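Local coordinates for protein CurF (Lyngbya majuscula, PDB 5DP2) that probably forms the cyclopropane ring of curacin A, acting as an NADP-binding enoyl reductase-type cyclopropanase of the polyketide synthase pathway, at residues 29-34 against 38-43; 125-128 against 132-135; 81-86 against 334-339; 283-286 against 290-293. All coordinates share one frame; numbering follows the deposited sequence.

Interaction 1 of 4, residues 29-34 against 38-43; sequences QERRKP and EVEVQI
Arg31 grips the carboxylate of Glu40 side-on with two nitrogens. NE donates to Glu40 OE1 over 2.8 Å, and NH2 donates to Glu40 OE2 over 2.9 Å. Both bonds are nearly straight. The acceptors lie close to the guanidinium plane, but the carboxylate is turned 41° against it. NE meets OE1 on its syn side but out of the carboxylate plane, and NH2 meets OE2 from above that plane. The two side chains cross at about a right angle. Arg31 manages this with a kink at chi2 (73°), which swings its end back to the strand. Glu40 runs straight out from CB, with CG opposite the backbone N.

Two waters tie the same carboxylate to Arg32. Water 1 accepts from Arg32 N and donates to Glu40 OE1. Water 2 donates to Arg32 O and to Glu40 OE2. The buried acid is thus held through both oxygens. Pro34 closes the other end of the contact: its CB packs 3.8 Å from Glu38 CB. Water 3 bridges Lys33 O and Glu38 OE1, which also accepts from Lys35 N.

The contact folds the loop after strand 25-28 back on the start of strand 39-48. Arg31 makes a cation-pi contact with Phe116 and touches Val89, so the loop lies against strands 116-119 and 83-91, both in the same mixed sheet as strand 39-48.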
loop_
_atom_site.group_PDB
_atom_site.type_symbol
_atom_site.label_atom_id
_atom_site.label_comp_id
_atom_site.label_asym_id
_atom_site.label_seq_id
_atom_site.Cartn_x
_atom_site.Cartn_y
_atom_site.Cartn_z
ATOM N N GLN A 29 -1.160 -3.405 -26.914
ATOM C CA GLN A 29 -2.556 -3.663 -26.619
ATOM C C GLN A 29 -3.454 -3.029 -27.660
ATOM O O GLN A 29 -3.120 -1.994 -28.206
ATOM C CB GLN A 29 -2.909 -3.047 -25.251
ATOM C CG GLN A 29 -2.153 -3.662 -24.090
ATOM C CD GLN A 29 -2.748 -4.972 -23.684
ATOM O OE1 GLN A 29 -3.724 -5.009 -22.951
ATOM N NE2 GLN A 29 -2.148 -6.061 -24.108
ATOM N N GLU A 30 -4.632 -3.611 -27.847
ATOM C CA GLU A 30 -5.667 -2.934 -28.615
ATOM C C GLU A 30 -6.364 -1.869 -27.743
ATOM O O GLU A 30 -6.404 -1.939 -26.498
ATOM C CB GLU A 30 -6.670 -3.945 -29.166
ATOM C CG GLU A 30 -6.004 -4.971 -30.074
ATOM C CD GLU A 30 -5.460 -4.378 -31.375
ATOM O OE1 GLU A 30 -6.154 -3.544 -31.999
ATOM O OE2 GLU A 30 -4.332 -4.747 -31.783
ATOM N N ARG A 31 -6.838 -0.835 -28.410
ATOM C CA ARG A 31 -7.673 0.165 -27.796
ATOM C C ARG A 31 -9.105 -0.410 -27.874
ATOM O O ARG A 31 -9.533 -0.845 -28.931
ATOM C CB ARG A 31 -7.556 1.498 -28.564
ATOM C CG ARG A 31 -8.252 2.697 -27.915
ATOM C CD ARG A 31 -7.536 3.227 -26.666
ATOM N NE ARG A 31 -8.325 4.245 -25.973
ATOM C CZ ARG A 31 -8.336 5.545 -26.250
ATOM N NH1 ARG A 31 -7.558 6.054 -27.192
ATOM N NH2 ARG A 31 -9.119 6.354 -25.551
ATOM N N ARG A 32 -9.817 -0.424 -26.765
ATOM C CA ARG A 32 -11.199 -0.860 -26.690
ATOM C C ARG A 32 -12.075 0.346 -26.392
ATOM O O ARG A 32 -11.586 1.380 -25.936
ATOM C CB ARG A 32 -11.377 -1.874 -25.551
ATOM C CG ARG A 32 -10.618 -3.182 -25.686
ATOM C CD ARG A 32 -10.924 -4.106 -24.513
ATOM N NE ARG A 32 -10.220 -5.377 -24.645
ATOM C CZ ARG A 32 -10.336 -6.393 -23.801
ATOM N NH1 ARG A 32 -11.120 -6.301 -22.728
ATOM N NH2 ARG A 32 -9.652 -7.501 -24.014
ATOM N N LYS A 33 -13.361 0.200 -26.661
ATOM C CA LYS A 33 -14.353 1.192 -26.253
ATOM C C LYS A 33 -15.131 0.664 -25.054
ATOM O O LYS A 33 -15.408 -0.533 -24.967
ATOM C CB LYS A 33 -15.308 1.482 -27.396
ATOM C CG LYS A 33 -14.600 2.075 -28.598
ATOM C CD LYS A 33 -15.587 2.560 -29.650
ATOM C CE LYS A 33 -14.990 3.659 -30.521
ATOM N NZ LYS A 33 -14.823 4.955 -29.793
ATOM N N PRO A 34 -15.537 1.550 -24.130
ATOM C CA PRO A 34 -16.291 1.063 -22.983
ATOM C C PRO A 34 -17.693 0.610 -23.399
ATOM O O PRO A 34 -18.369 1.294 -24.178
ATOM C CB PRO A 34 -16.338 2.292 -22.057
ATOM C CG PRO A 34 -16.136 3.476 -22.947
ATOM C CD PRO A 34 -15.210 2.983 -24.020
ATOM N N GLU A 38 -19.412 0.845 -18.437
ATOM C CA GLU A 38 -17.979 0.937 -18.176
ATOM C C GLU A 38 -17.470 2.358 -18.339
ATOM O O GLU A 38 -18.128 3.198 -18.949
ATOM C CB GLU A 38 -17.222 0.012 -19.123
ATOM C CG GLU A 38 -17.519 -1.465 -18.933
ATOM C CD GLU A 38 -16.792 -2.367 -19.909
ATOM O OE1 GLU A 38 -16.501 -1.970 -21.050
ATOM O OE2 GLU A 38 -16.573 -3.522 -19.529
ATOM N N VAL A 39 -16.258 2.596 -17.810
ATOM C CA VAL A 39 -15.549 3.861 -17.924
ATOM C C VAL A 39 -14.113 3.566 -18.369
ATOM O O VAL A 39 -13.496 2.635 -17.851
ATOM C CB VAL A 39 -15.507 4.599 -16.556
ATOM C CG1 VAL A 39 -14.795 5.929 -16.647
ATOM C CG2 VAL A 39 -16.911 4.809 -15.995
ATOM N N GLU A 40 -13.589 4.371 -19.299
ATOM C CA GLU A 40 -12.187 4.247 -19.734
ATOM C C GLU A 40 -11.368 5.408 -19.152
ATOM O O GLU A 40 -11.707 6.591 -19.356
ATOM C CB GLU A 40 -12.057 4.261 -21.249
ATOM C CG GLU A 40 -10.642 3.936 -21.718
ATOM C CD GLU A 40 -10.434 4.038 -23.196
ATOM O OE1 GLU A 40 -9.642 3.216 -23.727
ATOM O OE2 GLU A 40 -11.037 4.945 -23.809
ATOM N N VAL A 41 -10.289 5.047 -18.451
ATOM C CA VAL A 41 -9.389 6.000 -17.813
ATOM C C VAL A 41 -8.009 5.923 -18.499
ATOM O O VAL A 41 -7.453 4.826 -18.666
ATOM C CB VAL A 41 -9.222 5.684 -16.315
ATOM C CG1 VAL A 41 -8.307 6.702 -15.654
ATOM C CG2 VAL A 41 -10.584 5.650 -15.630
ATOM N N GLN A 42 -7.482 7.077 -18.906
ATOM C CA GLN A 42 -6.091 7.166 -19.369
ATOM C C GLN A 42 -5.195 7.364 -18.145
ATOM O O GLN A 42 -5.333 8.365 -17.407
ATOM C CB GLN A 42 -5.924 8.321 -20.351
ATOM C CG GLN A 42 -4.509 8.326 -20.924
ATOM C CD GLN A 42 -4.304 9.292 -22.033
ATOM O OE1 GLN A 42 -5.223 9.936 -22.485
ATOM N NE2 GLN A 42 -3.091 9.383 -22.504
ATOM N N ILE A 43 -4.330 6.399 -17.873
ATOM C CA ILE A 43 -3.490 6.442 -16.694
ATOM C C ILE A 43 -2.446 7.534 -16.829
ATOM O O ILE A 43 -1.818 7.676 -17.872
ATOM C CB ILE A 43 -2.826 5.052 -16.449
ATOM C CG1 ILE A 43 -3.889 3.977 -16.311
ATOM C CG2 ILE A 43 -1.900 5.102 -15.264
ATOM C CD1 ILE A 43 -4.876 4.160 -15.176
HETATM O O HOH W 1 -8.730 0.620 -24.214
HETATM O O HOH W 2 -12.062 4.110 -26.127
HETATM O O HOH W 3 -14.901 -2.784 -23.089
#

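Interaction 2 of 4, residues 125-128 against 132-135; sequences LAKP and SMVE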
loop_
_atom_site.group_PDB
_atom_site.type_symbol
_atom_site.label_atom_id
_atom_site.label_comp_id
_atom_site.label_asym_id
_atom_site.label_seq_id
_atom_site.Cartn_x
_atom_site.Cartn_y
_atom_site.Cartn_z
ATOM N N LEU A 125 -12.599 6.786 -7.631
ATOM C CA LEU A 125 -12.765 7.783 -6.570
ATOM C C LEU A 125 -12.309 9.129 -7.116
ATOM O O LEU A 125 -11.376 9.205 -7.899
ATOM C CB LEU A 125 -11.917 7.403 -5.350
ATOM C CG LEU A 125 -12.275 6.052 -4.690
ATOM C CD1 LEU A 125 -11.197 5.687 -3.674
ATOM C CD2 LEU A 125 -13.659 6.085 -4.052
ATOM N N ALA A 126 -12.961 10.204 -6.702
ATOM C CA ALA A 126 -12.566 11.532 -7.155
ATOM C C ALA A 126 -11.198 11.922 -6.589
ATOM O O ALA A 126 -10.957 11.864 -5.376
ATOM C CB ALA A 126 -13.615 12.558 -6.741
ATOM N N LYS A 127 -10.302 12.326 -7.481
ATOM C CA LYS A 127 -8.966 12.770 -7.067
ATOM C C LYS A 127 -9.077 14.104 -6.300
ATOM O O LYS A 127 -9.780 14.990 -6.756
ATOM C CB LYS A 127 -8.088 13.005 -8.289
ATOM C CG LYS A 127 -6.688 13.493 -7.944
ATOM C CD LYS A 127 -5.923 13.744 -9.216
ATOM C CE LYS A 127 -4.904 14.814 -9.062
ATOM N NZ LYS A 127 -5.563 16.167 -8.936
ATOM N N PRO A 128 -8.337 14.277 -5.188
ATOM C CA PRO A 128 -8.285 15.603 -4.552
ATOM C C PRO A 128 -7.762 16.650 -5.562
ATOM O O PRO A 128 -6.705 16.481 -6.155
ATOM C CB PRO A 128 -7.291 15.385 -3.391
ATOM C CG PRO A 128 -7.396 13.916 -3.077
ATOM C CD PRO A 128 -7.557 13.282 -4.419
ATOM N N SER A 132 -1.215 17.207 -7.342
ATOM C CA SER A 132 -0.801 16.742 -8.666
ATOM C C SER A 132 -1.146 15.259 -8.854
ATOM O O SER A 132 -1.423 14.550 -7.873
ATOM C CB SER A 132 0.687 16.981 -8.847
ATOM O OG SER A 132 1.406 16.078 -8.026
ATOM N N MET A 133 -1.112 14.793 -10.108
ATOM C CA MET A 133 -1.271 13.365 -10.349
ATOM C C MET A 133 -0.260 12.522 -9.580
ATOM O O MET A 133 -0.625 11.534 -8.953
ATOM C CB MET A 133 -1.218 13.043 -11.848
ATOM C CG MET A 133 -2.427 13.519 -12.638
ATOM S SD MET A 133 -3.852 12.485 -12.322
ATOM C CE MET A 133 -5.095 13.324 -13.262
ATOM N N VAL A 134 1.015 12.918 -9.619
ATOM C CA VAL A 134 2.047 12.148 -8.923
ATOM C C VAL A 134 1.809 12.133 -7.415
ATOM O O VAL A 134 1.952 11.110 -6.766
ATOM C CB VAL A 134 3.434 12.691 -9.291
ATOM C CG1 VAL A 134 4.484 12.191 -8.319
ATOM C CG2 VAL A 134 3.792 12.268 -10.716
ATOM N N GLU A 135 1.448 13.291 -6.843
ATOM C CA GLU A 135 1.130 13.334 -5.414
ATOM C C GLU A 135 -0.033 12.424 -5.061
ATOM O O GLU A 135 0.001 11.669 -4.093
ATOM C CB GLU A 135 0.793 14.765 -4.990
ATOM C CG GLU A 135 2.006 15.655 -4.816
ATOM C CD GLU A 135 1.657 17.094 -4.489
ATOM O OE1 GLU A 135 0.686 17.644 -5.070
ATOM O OE2 GLU A 135 2.406 17.686 -3.679
#
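Lys127 and Met133 meet where a short turn leads from strand 124-126 into helix 133-136. That helix starts with a capping box made by Ser132 and Glu135.

The contact between the segments is packing. The Lys127 chain reaches across the turn, with CG opposite the backbone N (chi1 179°). Its aliphatic part lies against the thioether of Met133, CD to SD 3.9 Å, and the two side chains cross at about a right angle. Met133 starts out away from Lys127, but a bend at chi2 (-74°) brings its sulfur round. Further along, Lys127 CE lies 3.7 Å from Ser132 O.

The polar end of Lys127 is held by the turn itself. Lys127 bends at its last torsion, and NZ donates to Pro128 O, its neighbour in sequence, over 3.0 Å. The same amine also bonds Leu131 O, so two carbonyls of the turn hold it; Glu103 adds a long, weak ion pair. The turn is thereby stitched together around the amine of the buried Lys127.

The capping box works in both directions. Glu135 N donates to Ser132 OG, the N-cap bond. In return, in the conformer of Glu135 described here, Ser132 N donates to Glu135 OE1. This return bond is 3.0 Å long and nearly straight at 170°, and OE1 takes it on its anti lone pair.

Interaction 3 of 4, residues 81-86 against 334-339; sequences GVEGVG and IGKIVV
The carboxylate of Glu83 is the flat group here, and Lys336 meets it at the rim. Lys336 NZ donates to Glu83 OE2 over 2.9 Å, on the syn lone pair, the side of the other oxygen. This is a buried salt bridge. It is described for one of the two conformers modelled for Lys336.

Water 4 closes a ring beside it. The water donates to Glu83 OE1 over 2.8 Å and accepts from Lys336 NZ over 2.9 Å. Both oxygens have further partners. OE2 also accepts from Asn49 ND2, and OE1 accepts from Met141 N. Asn49 OD1 and Ser142 OG are also within bonding distance of the amine, so four partners share the hydrogens of NZ. Asn49 therefore bridges acid and base with its two amide atoms, which should help position the two side chains.

The side chains come from opposite directions. Glu83 has its CG between backbone N and carbonyl carbon (chi1 57°) and then runs straight toward the lysine. Lys336 bends at chi2 (78°) and is extended from there to NZ. Lys336 CE follows NZ in, 3.2 Å from Glu83 OE2.

The Lys336 side chain lies about 5 Å from the bound NADP, so this charge cluster borders the cofactor pocket. Strands 83-91 and 336-340 are not paired directly: each runs antiparallel to strand 39-48. Both side chains touch Pro47 of that strand. The salt bridge thus spans two flanking strands of the mixed sheet, beside the start of helix 140-153.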
loop_
_atom_site.group_PDB
_atom_site.type_symbol
_atom_site.label_atom_id
_atom_site.label_comp_id
_atom_site.label_asym_id
_atom_site.label_seq_id
_atom_site.Cartn_x
_atom_site.Cartn_y
_atom_site.Cartn_z
ATOM N N GLY A 81 -0.308 -3.052 -11.119
ATOM C CA GLY A 81 -0.880 -1.739 -10.845
ATOM C C GLY A 81 -2.123 -1.901 -9.990
ATOM O O GLY A 81 -3.255 -1.984 -10.518
ATOM N N VAL A 82 -1.927 -1.953 -8.679
ATOM C CA VAL A 82 -2.986 -2.190 -7.731
ATOM C C VAL A 82 -3.645 -0.883 -7.259
ATOM O O VAL A 82 -4.537 -0.894 -6.408
ATOM C CB VAL A 82 -2.507 -3.087 -6.563
ATOM C CG1 VAL A 82 -2.118 -4.473 -7.063
ATOM C CG2 VAL A 82 -1.359 -2.442 -5.786
ATOM N N GLU A 83 -3.220 0.228 -7.855
ATOM C CA GLU A 83 -3.717 1.558 -7.571
ATOM C C GLU A 83 -3.148 2.459 -8.666
ATOM O O GLU A 83 -2.148 2.120 -9.309
ATOM C CB GLU A 83 -3.227 2.048 -6.188
ATOM C CG GLU A 83 -1.700 2.031 -6.059
ATOM C CD GLU A 83 -1.152 2.548 -4.733
ATOM O OE1 GLU A 83 -1.756 3.521 -4.196
ATOM O OE2 GLU A 83 -0.131 1.993 -4.265
ATOM N N GLY A 84 -3.757 3.613 -8.865
ATOM C CA GLY A 84 -3.181 4.628 -9.714
ATOM C C GLY A 84 -4.109 5.793 -9.895
ATOM O O GLY A 84 -5.156 5.867 -9.218
ATOM N N VAL A 85 -3.725 6.714 -10.781
ATOM C CA VAL A 85 -4.516 7.924 -11.013
ATOM C C VAL A 85 -4.521 8.250 -12.486
ATOM O O VAL A 85 -3.567 7.937 -13.214
ATOM C CB VAL A 85 -3.979 9.152 -10.220
ATOM C CG1 VAL A 85 -4.038 8.921 -8.721
ATOM C CG2 VAL A 85 -2.574 9.510 -10.654
ATOM N N GLY A 86 -5.607 8.867 -12.946
ATOM C CA GLY A 86 -5.647 9.297 -14.330
ATOM C C GLY A 86 -6.883 10.099 -14.633
ATOM O O GLY A 86 -7.539 10.654 -13.735
ATOM N N ILE A 334 12.385 6.462 0.337
ATOM C CA ILE A 334 11.514 6.875 1.432
ATOM C C ILE A 334 10.147 7.150 0.794
ATOM O O ILE A 334 10.063 7.971 -0.135
ATOM C CB ILE A 334 11.997 8.165 2.124
ATOM C CG1 ILE A 334 13.439 8.043 2.616
ATOM C CG2 ILE A 334 11.013 8.584 3.214
ATOM C CD1 ILE A 334 13.581 7.162 3.814
ATOM N N GLY A 335 9.095 6.493 1.264
ATOM C CA GLY A 335 7.757 6.770 0.716
ATOM C C GLY A 335 7.426 5.897 -0.478
ATOM O O GLY A 335 7.457 4.653 -0.372
ATOM N N LYS A 336 7.087 6.533 -1.597
ATOM C CA LYS A 336 6.511 5.863 -2.751
ATOM C C LYS A 336 7.406 6.020 -4.003
ATOM O O LYS A 336 8.005 7.080 -4.214
ATOM C CB LYS A 336 5.092 6.420 -3.039
ATOM C CG LYS A 336 4.110 5.428 -3.698
ATOM C CD LYS A 336 3.528 4.435 -2.702
ATOM C CE LYS A 336 2.605 3.403 -3.371
ATOM N NZ LYS A 336 1.967 2.472 -2.388
ATOM N N ILE A 337 7.393 4.989 -4.854
ATOM C CA ILE A 337 8.003 5.082 -6.167
ATOM C C ILE A 337 6.870 5.158 -7.178
ATOM O O ILE A 337 6.001 4.281 -7.212
ATOM C CB ILE A 337 8.929 3.896 -6.370
ATOM C CG1 ILE A 337 10.018 3.920 -5.282
ATOM C CG2 ILE A 337 9.513 3.934 -7.777
ATOM C CD1 ILE A 337 10.605 2.560 -5.026
ATOM N N VAL A 338 6.854 6.266 -7.925
ATOM C CA VAL A 338 5.737 6.573 -8.836
ATOM C C VAL A 338 6.235 6.584 -10.266
ATOM O O VAL A 338 7.205 7.246 -10.584
ATOM C CB VAL A 338 5.094 7.938 -8.479
ATOM C CG1 VAL A 338 3.970 8.283 -9.439
ATOM C CG2 VAL A 338 4.579 7.943 -7.035
ATOM N N VAL A 339 5.511 5.858 -11.145
ATOM C CA VAL A 339 5.847 5.803 -12.567
ATOM C C VAL A 339 4.848 6.680 -13.336
ATOM O O VAL A 339 3.630 6.560 -13.168
ATOM C CB VAL A 339 5.817 4.342 -13.066
ATOM C CG1 VAL A 339 6.061 4.258 -14.568
ATOM C CG2 VAL A 339 6.850 3.525 -12.295
HETATM O O HOH W 4 -0.300 4.225 -1.857
#

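Interaction 4 of 4, residues 283-286 against 290-293; sequences DEFV and QFHA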
loop_
_atom_site.group_PDB
_atom_site.type_symbol
_atom_site.label_atom_id
_atom_site.label_comp_id
_atom_site.label_asym_id
_atom_site.label_seq_id
_atom_site.Cartn_x
_atom_site.Cartn_y
_atom_site.Cartn_z
ATOM N N ASP A 283 -7.831 -8.868 -0.659
ATOM C CA ASP A 283 -8.968 -9.694 -0.355
ATOM C C ASP A 283 -10.195 -8.855 0.037
ATOM O O ASP A 283 -11.331 -9.135 -0.339
ATOM C CB ASP A 283 -8.697 -10.650 0.822
ATOM C CG ASP A 283 -7.722 -11.778 0.537
ATOM O OD1 ASP A 283 -7.556 -12.142 -0.639
ATOM O OD2 ASP A 283 -7.140 -12.293 1.526
ATOM N N GLU A 284 -9.947 -7.807 0.845
ATOM C CA GLU A 284 -11.054 -6.937 1.295
ATOM C C GLU A 284 -11.701 -6.209 0.126
ATOM O O GLU A 284 -12.943 -6.033 0.114
ATOM C CB GLU A 284 -10.547 -5.940 2.336
ATOM C CG GLU A 284 -10.015 -6.580 3.609
ATOM C CD GLU A 284 -11.062 -7.295 4.414
ATOM O OE1 GLU A 284 -12.261 -6.895 4.369
ATOM O OE2 GLU A 284 -10.711 -8.276 5.104
ATOM N N PHE A 285 -10.893 -5.728 -0.825
ATOM C CA PHE A 285 -11.423 -4.994 -1.971
ATOM C C PHE A 285 -12.303 -5.898 -2.857
ATOM O O PHE A 285 -13.363 -5.467 -3.311
ATOM C CB PHE A 285 -10.294 -4.360 -2.786
ATOM C CG PHE A 285 -9.518 -3.275 -2.058
ATOM C CD1 PHE A 285 -10.161 -2.305 -1.317
ATOM C CD2 PHE A 285 -8.142 -3.208 -2.158
ATOM C CE1 PHE A 285 -9.450 -1.302 -0.671
ATOM C CE2 PHE A 285 -7.440 -2.199 -1.525
ATOM C CZ PHE A 285 -8.084 -1.251 -0.788
ATOM N N VAL A 286 -11.868 -7.129 -3.082
ATOM C CA VAL A 286 -12.632 -8.088 -3.898
ATOM C C VAL A 286 -13.899 -8.524 -3.182
ATOM O O VAL A 286 -14.954 -8.758 -3.798
ATOM C CB VAL A 286 -11.765 -9.320 -4.231
ATOM C CG1 VAL A 286 -12.594 -10.429 -4.874
ATOM C CG2 VAL A 286 -10.633 -8.901 -5.142
ATOM N N GLN A 290 -17.969 -1.726 -1.711
ATOM C CA GLN A 290 -18.254 -0.585 -0.837
ATOM C C GLN A 290 -17.160 -0.362 0.184
ATOM O O GLN A 290 -17.127 0.690 0.815
ATOM C CB GLN A 290 -19.613 -0.727 -0.161
ATOM C CG GLN A 290 -20.800 -0.610 -1.110
ATOM C CD GLN A 290 -20.778 0.687 -1.918
ATOM O OE1 GLN A 290 -20.632 1.778 -1.359
ATOM N NE2 GLN A 290 -20.903 0.569 -3.242
ATOM N N PHE A 291 -16.263 -1.317 0.382
ATOM C CA PHE A 291 -15.202 -1.162 1.370
ATOM C C PHE A 291 -14.330 0.056 1.054
ATOM O O PHE A 291 -14.108 0.925 1.924
ATOM C CB PHE A 291 -14.419 -2.470 1.434
ATOM C CG PHE A 291 -13.250 -2.484 2.385
ATOM C CD1 PHE A 291 -13.458 -2.596 3.726
ATOM C CD2 PHE A 291 -11.949 -2.482 1.948
ATOM C CE1 PHE A 291 -12.427 -2.650 4.609
ATOM C CE2 PHE A 291 -10.890 -2.555 2.851
ATOM C CZ PHE A 291 -11.144 -2.637 4.180
ATOM N N HIS A 292 -13.848 0.163 -0.192
ATOM C CA HIS A 292 -12.999 1.294 -0.512
ATOM C C HIS A 292 -13.771 2.609 -0.479
ATOM O O HIS A 292 -13.206 3.651 -0.131
ATOM C CB HIS A 292 -12.233 1.119 -1.827
ATOM C CG HIS A 292 -13.069 1.122 -3.068
ATOM N ND1 HIS A 292 -13.334 -0.029 -3.782
ATOM C CD2 HIS A 292 -13.629 2.140 -3.760
ATOM C CE1 HIS A 292 -14.060 0.284 -4.844
ATOM N NE2 HIS A 292 -14.264 1.589 -4.844
ATOM N N ALA A 293 -15.044 2.587 -0.866
ATOM C CA ALA A 293 -15.863 3.788 -0.857
ATOM C C ALA A 293 -16.025 4.328 0.561
ATOM O O ALA A 293 -15.921 5.534 0.792
ATOM C CB ALA A 293 -17.238 3.484 -1.456
#
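His292 packs its CB against the Phe285 ring, while its NE2 is hydrogen-bonded to the backbone O of Asp122. That polar bond ties the imidazole to the loop before strand 124-126. The contact between the two helical segments is itself apolar, built on aromatic rings.

Phe291 is the centre of it. Its CG stands opposite the backbone N (chi1 178°), which sends the ring across to the other helix. Glu284 CB sits over one face in a CH-pi contact. It is 3.9 Å from the ring centroid and 28° off the normal, with Phe291 CE2 its nearest ring atom at 3.4 Å. The Glu284 chain then bends at chi2, and its CG stays close to Phe291 CZ.

Phe285 comes to the edge of the same ring. Phe285 CD1 lies near the Phe291 plane, 3.7 Å from Phe291 CD2. The two rings are oblique, with planes at 59° and centroids 5.8 Å apart. Phe285 CE1 also touches His292 CB, at 3.9 Å. The Phe285 ring is thus wedged against both Phe291 and His292. The Phe285 side chain is about 7 Å from the bound NADP.

The short link between the helices lets these side chains meet at the junction of helices 281-287 and 290-305. Helix 140-153 packs against it. Tyr148 meets the Phe291 ring edge-to-face, Phe285 touches Met141 and also meets the ring of Phe140, and His292 rests on Phe144.

Overall arrangement
Interaction 3 is the buried one, a water-backed salt bridge near the NADP. Interaction 1 is also a salt bridge, but toward the surface, its centre about 25 Å from the centre of the chain. Both use the mixed sheet: strand 39-48 carries interaction 1 and separates the strands of interaction 3, and Val41 and Ile43 pack on Gly86 and Val85. Interaction 2 lies beside interaction 3, with Met133 resting on strand 83-91 and Val134 on Val338. Interactions 2 and 4 both rest on packing rather than bonds between their segments, one aliphatic, the other aromatic. They touch where Leu125 meets His292, which joins the sheet to helix 290-305.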